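Long-range contact in DR2417 (Deinococcus radiodurans, PDB 4XWW), which probably degrades RNA from the 5' end as a metal-dependent exonuclease of the metallo-beta-lactamase superfamily, and may also cut internally: residues Ser313-Phe326 / Ile347-Leu361. Residues are numbered along the deposited sequence; the frame is centred on the assembly and turned at random.
Sequences SQGQPMAVLGRLAF and IPGNEDAVNLIVNRL. With nucleotides of chain C.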
loop_
_atom_site.group_PDB
_atom_site.type_symbol
_atom_site.label_atom_id
_atom_site.label_comp_id
_atom_site.label_asym_id
_atom_site.label_seq_id
_atom_site.Cartn_x
_atom_site.Cartn_y
_atom_site.Cartn_z
ATOM N N SER A 313 6.972 2.708 -14.190
ATOM C CA SER A 313 5.806 3.523 -13.839
ATOM C C SER A 313 5.167 3.109 -12.512
ATOM O O SER A 313 4.453 3.893 -11.886
ATOM C CB SER A 313 4.763 3.462 -14.957
ATOM O OG SER A 313 4.078 2.227 -14.938
ATOM N N GLN A 314 5.446 1.888 -12.070
ATOM C CA GLN A 314 4.872 1.392 -10.822
ATOM C C GLN A 314 5.875 1.400 -9.676
ATOM O O GLN A 314 5.691 0.716 -8.673
ATOM C CB GLN A 314 4.314 -0.023 -11.022
ATOM C CG GLN A 314 3.028 -0.054 -11.850
ATOM C CD GLN A 314 1.957 0.870 -11.286
ATOM O OE1 GLN A 314 1.497 0.693 -10.156
ATOM N NE2 GLN A 314 1.558 1.866 -12.077
ATOM N N GLY A 315 6.944 2.170 -9.820
ATOM C CA GLY A 315 7.874 2.359 -8.714
ATOM C C GLY A 315 8.929 1.289 -8.524
ATOM O O GLY A 315 9.598 1.263 -7.487
ATOM N N GLN A 316 9.087 0.414 -9.517
ATOM C CA GLN A 316 10.089 -0.648 -9.453
ATOM C C GLN A 316 11.481 -0.036 -9.271
ATOM O O GLN A 316 11.954 0.696 -10.136
ATOM C CB GLN A 316 10.047 -1.514 -10.721
ATOM C CG GLN A 316 8.683 -2.145 -11.038
ATOM C CD GLN A 316 7.852 -1.321 -12.009
ATOM O OE1 GLN A 316 7.860 -0.089 -11.969
ATOM N NE2 GLN A 316 7.131 -2.005 -12.901
ATOM N N PRO A 317 12.144 -0.326 -8.138
ATOM C CA PRO A 317 13.459 0.273 -7.889
ATOM C C PRO A 317 14.537 -0.037 -8.937
ATOM O O PRO A 317 15.449 0.777 -9.102
ATOM C CB PRO A 317 13.855 -0.319 -6.528
ATOM C CG PRO A 317 12.561 -0.581 -5.853
ATOM C CD PRO A 317 11.655 -1.078 -6.969
ATOM N N MET A 318 14.452 -1.175 -9.620
ATOM C CA MET A 318 15.475 -1.524 -10.602
ATOM C C MET A 318 15.094 -1.168 -12.034
ATOM O O MET A 318 15.871 -1.411 -12.959
ATOM C CB MET A 318 15.797 -3.015 -10.524
ATOM C CG MET A 318 16.492 -3.408 -9.247
ATOM S SD MET A 318 18.041 -2.514 -9.096
ATOM C CE MET A 318 17.903 -1.906 -7.414
ATOM N N ALA A 319 13.898 -0.625 -12.238
ATOM C CA ALA A 319 13.549 -0.133 -13.563
ATOM C C ALA A 319 14.233 1.209 -13.756
ATOM O O ALA A 319 14.914 1.698 -12.852
ATOM C CB ALA A 319 12.043 -0.010 -13.740
ATOM N N VAL A 320 14.052 1.809 -14.924
ATOM C CA VAL A 320 14.852 2.981 -15.268
ATOM C C VAL A 320 14.519 4.183 -14.388
ATOM O O VAL A 320 15.429 4.802 -13.818
ATOM C CB VAL A 320 14.689 3.336 -16.769
ATOM C CG1 VAL A 320 15.281 4.707 -17.063
ATOM C CG2 VAL A 320 15.378 2.282 -17.594
ATOM N N LEU A 321 13.239 4.502 -14.248
ATOM C CA LEU A 321 12.866 5.620 -13.404
ATOM C C LEU A 321 13.401 5.423 -11.969
ATOM O O LEU A 321 13.961 6.346 -11.381
ATOM C CB LEU A 321 11.363 5.819 -13.394
ATOM C CG LEU A 321 10.956 7.029 -12.559
ATOM C CD1 LEU A 321 11.548 8.329 -13.115
ATOM C CD2 LEU A 321 9.455 7.084 -12.489
ATOM N N GLY A 322 13.243 4.221 -11.418
ATOM C CA GLY A 322 13.805 3.923 -10.107
ATOM C C GLY A 322 15.280 4.215 -9.989
ATOM O O GLY A 322 15.730 4.856 -9.034
ATOM N N ARG A 323 16.057 3.771 -10.965
ATOM C CA ARG A 323 17.481 4.015 -10.896
ATOM C C ARG A 323 17.806 5.502 -11.059
ATOM O O ARG A 323 18.701 6.011 -10.389
ATOM C CB ARG A 323 18.212 3.170 -11.930
ATOM C CG ARG A 323 17.915 1.696 -11.751
ATOM C CD ARG A 323 19.004 0.833 -12.313
ATOM N NE ARG A 323 19.312 1.167 -13.699
ATOM C CZ ARG A 323 18.630 0.718 -14.749
ATOM N NH1 ARG A 323 17.583 -0.079 -14.575
ATOM N NH2 ARG A 323 18.995 1.069 -15.974
ATOM N N LEU A 324 17.078 6.198 -11.927
ATOM C CA LEU A 324 17.241 7.650 -12.060
ATOM C C LEU A 324 16.950 8.366 -10.738
ATOM O O LEU A 324 17.718 9.249 -10.328
ATOM C CB LEU A 324 16.325 8.194 -13.170
ATOM C CG LEU A 324 16.694 7.790 -14.593
ATOM C CD1 LEU A 324 15.607 8.222 -15.554
ATOM C CD2 LEU A 324 18.013 8.417 -14.958
ATOM N N ALA A 325 15.863 7.961 -10.080
ATOM C CA ALA A 325 15.398 8.587 -8.843
ATOM C C ALA A 325 16.388 8.358 -7.709
ATOM O O ALA A 325 16.551 9.205 -6.830
ATOM C CB ALA A 325 14.025 8.060 -8.459
ATOM N N PHE A 326 17.044 7.202 -7.723
ATOM C CA PHE A 326 17.953 6.880 -6.629
ATOM C C PHE A 326 19.398 7.233 -6.939
ATOM O O PHE A 326 20.286 7.019 -6.111
ATOM C CB PHE A 326 17.823 5.403 -6.261
ATOM C CG PHE A 326 16.528 5.082 -5.569
ATOM C CD1 PHE A 326 16.303 5.509 -4.271
ATOM C CD2 PHE A 326 15.528 4.382 -6.218
ATOM C CE1 PHE A 326 15.113 5.233 -3.632
ATOM C CE2 PHE A 326 14.337 4.104 -5.589
ATOM C CZ PHE A 326 14.131 4.528 -4.292
ATOM N N ILE A 347 -1.037 1.369 -9.200
ATOM C CA ILE A 347 -1.943 0.247 -9.015
ATOM C C ILE A 347 -2.006 -0.049 -7.512
ATOM O O ILE A 347 -0.986 0.019 -6.838
ATOM C CB ILE A 347 -1.448 -0.962 -9.814
ATOM C CG1 ILE A 347 -1.453 -0.615 -11.310
ATOM C CG2 ILE A 347 -2.286 -2.204 -9.516
ATOM C CD1 ILE A 347 -0.710 -1.599 -12.168
ATOM N N PRO A 348 -3.204 -0.358 -6.988
ATOM C CA PRO A 348 -3.348 -0.668 -5.559
ATOM C C PRO A 348 -2.275 -1.624 -5.068
ATOM O O PRO A 348 -2.048 -2.676 -5.674
ATOM C CB PRO A 348 -4.733 -1.306 -5.487
ATOM C CG PRO A 348 -5.490 -0.617 -6.575
ATOM C CD PRO A 348 -4.504 -0.377 -7.687
ATOM N N GLY A 349 -1.591 -1.232 -3.997
ATOM C CA GLY A 349 -0.464 -1.986 -3.500
ATOM C C GLY A 349 0.883 -1.375 -3.856
ATOM O O GLY A 349 1.891 -1.665 -3.208
ATOM N N ASN A 350 0.906 -0.535 -4.890
ATOM C CA ASN A 350 2.162 0.066 -5.346
ATOM C C ASN A 350 2.309 1.515 -4.910
ATOM O O ASN A 350 3.274 2.177 -5.277
ATOM C CB ASN A 350 2.273 -0.025 -6.876
ATOM C CG ASN A 350 2.388 -1.454 -7.362
ATOM O OD1 ASN A 350 2.786 -2.340 -6.607
ATOM N ND2 ASN A 350 2.035 -1.687 -8.623
ATOM N N GLU A 351 1.355 2.000 -4.121
ATOM C CA GLU A 351 1.345 3.397 -3.701
ATOM C C GLU A 351 2.640 3.833 -2.996
ATOM O O GLU A 351 3.197 4.892 -3.300
ATOM C CB GLU A 351 0.146 3.666 -2.786
ATOM C CG GLU A 351 -1.206 3.710 -3.512
ATOM C CD GLU A 351 -1.968 2.395 -3.457
ATOM O OE1 GLU A 351 -1.391 1.376 -3.028
ATOM O OE2 GLU A 351 -3.157 2.390 -3.839
ATOM N N ASP A 352 3.106 3.024 -2.048
ATOM C CA ASP A 352 4.325 3.341 -1.306
ATOM C C ASP A 352 5.562 3.418 -2.195
ATOM O O ASP A 352 6.437 4.280 -2.001
ATOM C CB ASP A 352 4.566 2.303 -0.205
ATOM C CG ASP A 352 3.836 2.632 1.084
ATOM O OD1 ASP A 352 3.423 3.799 1.257
ATOM O OD2 ASP A 352 3.695 1.725 1.932
ATOM N N ALA A 353 5.648 2.489 -3.138
ATOM C CA ALA A 353 6.796 2.403 -4.032
ATOM C C ALA A 353 6.842 3.631 -4.959
ATOM O O ALA A 353 7.900 4.254 -5.134
ATOM C CB ALA A 353 6.741 1.102 -4.838
ATOM N N VAL A 354 5.693 3.994 -5.525
ATOM C CA VAL A 354 5.638 5.185 -6.356
ATOM C C VAL A 354 5.918 6.445 -5.529
ATOM O O VAL A 354 6.632 7.333 -5.986
ATOM C CB VAL A 354 4.292 5.316 -7.069
ATOM C CG1 VAL A 354 4.242 6.615 -7.868
ATOM C CG2 VAL A 354 4.102 4.099 -8.013
ATOM N N ASN A 355 5.362 6.518 -4.323
ATOM C CA ASN A 355 5.581 7.703 -3.465
ATOM C C ASN A 355 7.043 7.884 -3.145
ATOM O O ASN A 355 7.546 9.023 -3.003
ATOM C CB ASN A 355 4.776 7.582 -2.175
ATOM C CG ASN A 355 4.882 8.819 -1.320
ATOM O OD1 ASN A 355 4.468 9.896 -1.729
ATOM N ND2 ASN A 355 5.437 8.667 -0.124
ATOM N N LEU A 356 7.737 6.759 -3.017
ATOM C CA LEU A 356 9.135 6.793 -2.633
ATOM C C LEU A 356 9.907 7.469 -3.754
ATOM O O LEU A 356 10.775 8.308 -3.520
ATOM C CB LEU A 356 9.676 5.387 -2.378
ATOM C CG LEU A 356 11.191 5.286 -2.214
ATOM C CD1 LEU A 356 11.639 6.124 -1.025
ATOM C CD2 LEU A 356 11.610 3.838 -2.044
ATOM N N ILE A 357 9.555 7.107 -4.981
ATOM C CA ILE A 357 10.234 7.657 -6.140
ATOM C C ILE A 357 9.880 9.125 -6.304
ATOM O O ILE A 357 10.762 9.941 -6.592
ATOM C CB ILE A 357 9.894 6.866 -7.413
ATOM C CG1 ILE A 357 10.682 5.556 -7.378
ATOM C CG2 ILE A 357 10.254 7.676 -8.657
ATOM C CD1 ILE A 357 10.393 4.627 -8.528
ATOM N N VAL A 358 8.614 9.464 -6.081
ATOM C CA VAL A 358 8.193 10.854 -6.224
ATOM C C VAL A 358 8.969 11.753 -5.261
ATOM O O VAL A 358 9.487 12.801 -5.655
ATOM C CB VAL A 358 6.676 11.000 -6.015
ATOM C CG1 VAL A 358 6.289 12.482 -5.813
ATOM C CG2 VAL A 358 5.949 10.413 -7.231
ATOM N N ASN A 359 9.076 11.354 -3.996
ATOM C CA ASN A 359 9.827 12.175 -3.054
ATOM C C ASN A 359 11.313 12.293 -3.402
ATOM O O ASN A 359 11.912 13.350 -3.201
ATOM C CB ASN A 359 9.655 11.648 -1.619
ATOM C CG ASN A 359 8.358 12.116 -1.000
ATOM O OD1 ASN A 359 8.075 13.303 -0.993
ATOM N ND2 ASN A 359 7.533 11.186 -0.542
ATOM N N ARG A 360 11.912 11.230 -3.933
ATOM C CA ARG A 360 13.307 11.330 -4.341
ATOM C C ARG A 360 13.462 12.285 -5.522
ATOM O O ARG A 360 14.447 13.033 -5.579
ATOM C CB ARG A 360 13.893 9.964 -4.696
ATOM C CG ARG A 360 13.976 8.980 -3.522
ATOM C CD ARG A 360 15.086 9.317 -2.555
ATOM N NE ARG A 360 14.891 8.644 -1.272
ATOM C CZ ARG A 360 14.158 9.133 -0.274
ATOM N NH1 ARG A 360 13.547 10.304 -0.410
ATOM N NH2 ARG A 360 14.032 8.454 0.860
ATOM N N LEU A 361 12.521 12.235 -6.466
ATOM C CA LEU A 361 12.540 13.173 -7.581
ATOM C C LEU A 361 12.460 14.616 -7.074
ATOM O O LEU A 361 13.240 15.459 -7.509
ATOM C CB LEU A 361 11.398 12.879 -8.563
ATOM C CG LEU A 361 11.538 11.533 -9.255
ATOM C CD1 LEU A 361 10.241 11.183 -10.033
ATOM C CD2 LEU A 361 12.758 11.528 -10.190
ATOM P P U C 2 -5.599 1.520 -15.384
ATOM O OP1 U C 2 -5.103 1.201 -16.741
ATOM O OP2 U C 2 -7.044 1.759 -15.168
ATOM O "O5'" U C 2 -5.181 0.366 -14.369
ATOM C "C5'" U C 2 -3.846 -0.163 -14.341
ATOM C "C4'" U C 2 -3.876 -1.647 -14.056
ATOM O "O4'" U C 2 -4.209 -1.878 -12.657
ATOM C "C3'" U C 2 -4.881 -2.461 -14.868
ATOM O "O3'" U C 2 -4.276 -3.689 -15.243
ATOM C "C2'" U C 2 -5.987 -2.750 -13.859
ATOM O "O2'" U C 2 -6.712 -3.924 -14.158
ATOM C "C1'" U C 2 -5.173 -2.904 -12.579
ATOM N N1 U C 2 -5.948 -2.730 -11.344
ATOM C C2 U C 2 -5.697 -3.603 -10.303
ATOM O O2 U C 2 -4.866 -4.492 -10.369
ATOM N N3 U C 2 -6.459 -3.394 -9.181
ATOM C C4 U C 2 -7.423 -2.428 -8.994
ATOM O O4 U C 2 -8.021 -2.369 -7.918
ATOM C C5 U C 2 -7.626 -1.567 -10.118
ATOM C C6 U C 2 -6.899 -1.743 -11.228
ATOM P P U C 7 18.284 -5.027 -16.670
ATOM O OP1 U C 7 17.685 -4.093 -17.653
ATOM O OP2 U C 7 18.599 -6.416 -17.081
ATOM O "O5'" U C 7 19.608 -4.370 -16.079
ATOM C "C5'" U C 7 19.621 -3.002 -15.638
ATOM C "C4'" U C 7 20.379 -2.880 -14.337
ATOM O "O4'" U C 7 21.565 -3.721 -14.390
ATOM C "C3'" U C 7 20.885 -1.480 -14.011
ATOM O "O3'" U C 7 20.947 -1.292 -12.602
ATOM C "C2'" U C 7 22.284 -1.493 -14.613
ATOM O "O2'" U C 7 23.150 -0.548 -14.023
ATOM C "C1'" U C 7 22.730 -2.918 -14.291
ATOM N N1 U C 7 23.763 -3.448 -15.200
ATOM C C2 U C 7 24.834 -2.626 -15.497
ATOM O O2 U C 7 24.949 -1.498 -15.050
ATOM N N3 U C 7 25.767 -3.178 -16.339
ATOM C C4 U C 7 25.747 -4.436 -16.900
ATOM O O4 U C 7 26.667 -4.784 -17.643
ATOM C C5 U C 7 24.612 -5.228 -16.542
ATOM C C6 U C 7 23.684 -4.723 -15.719
ATOM P P U C 5 6.309 -2.717 -17.512
ATOM O OP1 U C 5 5.592 -1.982 -16.447
ATOM O OP2 U C 5 6.636 -2.031 -18.779
ATOM O "O5'" U C 5 7.664 -3.283 -16.901
ATOM C "C5'" U C 5 8.675 -2.370 -16.450
ATOM C "C4'" U C 5 9.471 -2.968 -15.317
ATOM O "O4'" U C 5 8.780 -4.120 -14.762
ATOM C "C3'" U C 5 10.832 -3.526 -15.693
ATOM O "O3'" U C 5 11.804 -2.505 -15.865
ATOM C "C2'" U C 5 11.113 -4.442 -14.512
ATOM O "O2'" U C 5 11.504 -3.741 -13.353
ATOM C "C1'" U C 5 9.734 -5.066 -14.300
ATOM N N1 U C 5 9.568 -6.314 -15.058
ATOM C C2 U C 5 10.073 -7.470 -14.495
ATOM O O2 U C 5 10.618 -7.490 -13.405
ATOM N N3 U C 5 9.904 -8.600 -15.252
ATOM C C4 U C 5 9.307 -8.697 -16.489
ATOM O O4 U C 5 9.232 -9.794 -17.044
ATOM C C5 U C 5 8.819 -7.456 -17.011
ATOM C C6 U C 5 8.970 -6.334 -16.297
HETATM O O HOH W 1 10.120 2.611 -5.190
#
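G315 and V354 bring their CA atoms within 4.3 Å where the loop before helix 320-326 lies against helix 351-361, and the two helix axes pass 8.9 Å apart at 42°. In the loop, the bent side chain of Q314 reaches across so that OE1 accepts two hydrogen bonds, from I347 N at 2.8 Å and from N350 ND2 at 2.9 Å. N350 ND2 comes in within the Q314 carbonyl plane, on a lone pair, although the two amide planes are turned 49° against each other; the I347 donor is tilted from the carbonyl plane. Q314 NE2 donates to N345 O, so both ends of the amide are gripped and its rotation is fixed. Beside it, V354 CG2 packs on the peptide carbon of Q314, while a water donates to both G315 O and A353 O. Both segments belong to the beta-CASP domain, on one side of its parallel sheet, where L321 and L361 rest on strand 339-342; Q316 and A319 lie against U5 of chain C, and I347 against U2 of chain C. Between the helices I357 is a knob in a hole formed by L321, G322, A325 and F326. With CG1 beside its backbone N (chi1 -76°), I357 sends CD1 to G315 CA at 3.4 Å and CG2 to A325 CB at 3.8 Å. Farther along, L356 CD2 meets the edge of the F326 ring at CZ, 3.4 Å away. R360 lays CG near F326 CE1, its guanidinium almost perpendicular to the ring, and NH1 forms a salt bridge with E363, while N355 and N359 hydrogen-bond to E405 and R407 of the second subunit.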